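Local atomic coordinates of desmoplakin (Homo sapiens, PDB entry 3R6N), a protein that belongs to the desmosome, where it functions in cell adhesion, and carries in its plakin domain a rigid run of spectrin repeats with an SH3 domain. Residues 120-124 against 271-277. Numbering follows the deposited sequence.
Sequences DWSDK and LKPRNPD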
# COMPACT_ATOMS: atom_id res chain seq x y z
N ASP A 120 -12.85 3.93 -1.50
CA ASP A 120 -12.25 4.28 -2.79
C ASP A 120 -10.73 4.39 -2.68
O ASP A 120 -10.21 5.24 -1.95
CB ASP A 120 -12.84 5.60 -3.29
CG ASP A 120 -12.28 6.03 -4.63
OD1 ASP A 120 -11.78 5.16 -5.37
OD2 ASP A 120 -12.36 7.24 -4.95
N TRP A 121 -10.01 3.53 -3.40
CA TRP A 121 -8.55 3.51 -3.34
C TRP A 121 -7.88 4.03 -4.61
O TRP A 121 -6.68 3.85 -4.81
CB TRP A 121 -8.03 2.10 -3.05
CG TRP A 121 -8.29 1.62 -1.66
CD1 TRP A 121 -9.20 0.67 -1.28
CD2 TRP A 121 -7.64 2.06 -0.47
NE1 TRP A 121 -9.15 0.50 0.08
CE2 TRP A 121 -8.21 1.34 0.61
CE3 TRP A 121 -6.64 3.00 -0.19
CZ2 TRP A 121 -7.80 1.52 1.92
CZ3 TRP A 121 -6.24 3.18 1.12
CH2 TRP A 121 -6.82 2.44 2.16
N SER A 122 -8.67 4.67 -5.47
CA SER A 122 -8.15 5.23 -6.71
C SER A 122 -7.30 6.47 -6.42
O SER A 122 -6.98 6.77 -5.27
CB SER A 122 -9.29 5.64 -7.63
OG SER A 122 -10.08 6.66 -7.04
N ASP A 123 -6.93 7.18 -7.48
CA ASP A 123 -6.17 8.41 -7.36
C ASP A 123 -7.02 9.58 -6.87
O ASP A 123 -6.50 10.57 -6.36
CB ASP A 123 -5.50 8.76 -8.68
CG ASP A 123 -6.50 9.01 -9.80
OD1 ASP A 123 -6.28 9.96 -10.59
OD2 ASP A 123 -7.50 8.27 -9.88
N LYS A 124 -8.34 9.47 -7.04
CA LYS A 124 -9.26 10.51 -6.60
C LYS A 124 -9.27 10.65 -5.07
O LYS A 124 -9.68 11.68 -4.54
CB LYS A 124 -10.68 10.22 -7.08
CG LYS A 124 -10.85 10.10 -8.58
CD LYS A 124 -12.24 9.56 -8.91
CE LYS A 124 -12.44 9.31 -10.40
NZ LYS A 124 -13.74 8.62 -10.66
N LEU A 271 -3.12 3.38 -9.88
CA LEU A 271 -4.38 3.74 -9.23
C LEU A 271 -5.52 4.07 -10.19
O LEU A 271 -6.67 3.72 -9.93
CB LEU A 271 -4.16 4.91 -8.26
CG LEU A 271 -3.88 4.57 -6.80
CD1 LEU A 271 -2.96 3.38 -6.67
CD2 LEU A 271 -3.30 5.78 -6.06
N LYS A 272 -5.22 4.75 -11.29
CA LYS A 272 -6.28 5.19 -12.20
C LYS A 272 -7.19 4.05 -12.66
O LYS A 272 -8.41 4.22 -12.72
CB LYS A 272 -5.70 5.94 -13.40
CG LYS A 272 -5.08 7.27 -13.03
CD LYS A 272 -4.62 8.02 -14.26
CE LYS A 272 -3.95 9.33 -13.87
NZ LYS A 272 -4.88 10.23 -13.14
N PRO A 273 -6.62 2.89 -12.99
CA PRO A 273 -7.45 1.78 -13.47
C PRO A 273 -8.47 1.29 -12.45
O PRO A 273 -9.37 0.53 -12.80
CB PRO A 273 -6.42 0.68 -13.76
CG PRO A 273 -5.16 1.42 -14.05
CD PRO A 273 -5.18 2.60 -13.12
N ARG A 274 -8.36 1.73 -11.21
CA ARG A 274 -9.32 1.34 -10.19
C ARG A 274 -10.68 1.97 -10.45
O ARG A 274 -11.70 1.45 -10.00
CB ARG A 274 -8.83 1.72 -8.79
CG ARG A 274 -7.50 1.10 -8.43
CD ARG A 274 -7.24 1.18 -6.94
NE ARG A 274 -8.11 0.28 -6.20
CZ ARG A 274 -7.85 -1.01 -6.00
NH1 ARG A 274 -6.75 -1.55 -6.51
NH2 ARG A 274 -8.69 -1.76 -5.31
N ASN A 275 -10.68 3.08 -11.19
CA ASN A 275 -11.92 3.75 -11.57
C ASN A 275 -12.61 3.07 -12.75
O ASN A 275 -11.96 2.69 -13.72
CB ASN A 275 -11.65 5.21 -11.92
CG ASN A 275 -11.29 6.04 -10.70
OD1 ASN A 275 -11.87 5.86 -9.62
ND2 ASN A 275 -10.32 6.94 -10.86
N PRO A 276 -13.94 2.95 -12.66
CA PRO A 276 -14.74 2.21 -13.64
C PRO A 276 -14.67 2.83 -15.03
O PRO A 276 -14.92 2.14 -16.02
CB PRO A 276 -16.17 2.32 -13.07
CG PRO A 276 -15.99 2.70 -11.63
CD PRO A 276 -14.75 3.52 -11.58
N ASP A 277 -14.33 4.11 -15.09
CA ASP A 277 -14.34 4.88 -16.32
C ASP A 277 -13.02 4.88 -17.08
O ASP A 277 -12.99 5.21 -18.27
CB ASP A 277 -14.69 6.34 -16.03
CG ASP A 277 -13.79 6.95 -14.95
OD1 ASP A 277 -14.17 6.86 -13.77
OD2 ASP A 277 -12.72 7.47 -15.31
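Asp123 and Lys272 meet in a salt bridge that is also a hydrogen bond: Lys272 NZ lies 2.9 Å from Asp123 OD1 and meets it from above the carboxylate plane. The lysine chain is extended as far as CE and then bends (chi4 -61°), which turns its ammonium group onto the acid. A looser salt bridge joins Lys124 NZ and Asp277 OD1 at 3.6 Å. On its way there the extended Lys124 chain runs against the Asn275 amide, arriving from the opposite direction, with CE 3.2 Å from ND2. That amide also packs beside Ser122, whose OG is 3.2 Å from Asn275 OD1. Within 120-124, Asp120 OD1 takes both Ser122 N and Ser122 OG from one face of its carboxylate; the backbone bond closes an Asx turn that shapes the loop. Van der Waals packing of side chains on the loop backbone completes the contact. Leu271 CG and Arg274 CD each lie 3.5 Å from Trp121 O, which accepts a hydrogen bond from Asn198 of helix 167-225. Arg274 NE passes 3.6 Å from Trp121 CB, while its NH1 and NH2 donate hydrogen bonds to the carbonyl oxygens of Leu333 and Ser330. The indole of Trp121 turns from this contact to stack with the ring of His194 in helix 167-225. The arrangement is an interdomain junction, in which the short 3-10 turn 272-274, which leads toward the first SH3 strand 285-288, packs on the loop between helices 68-117 and 130-161 of the spectrin-repeat rod.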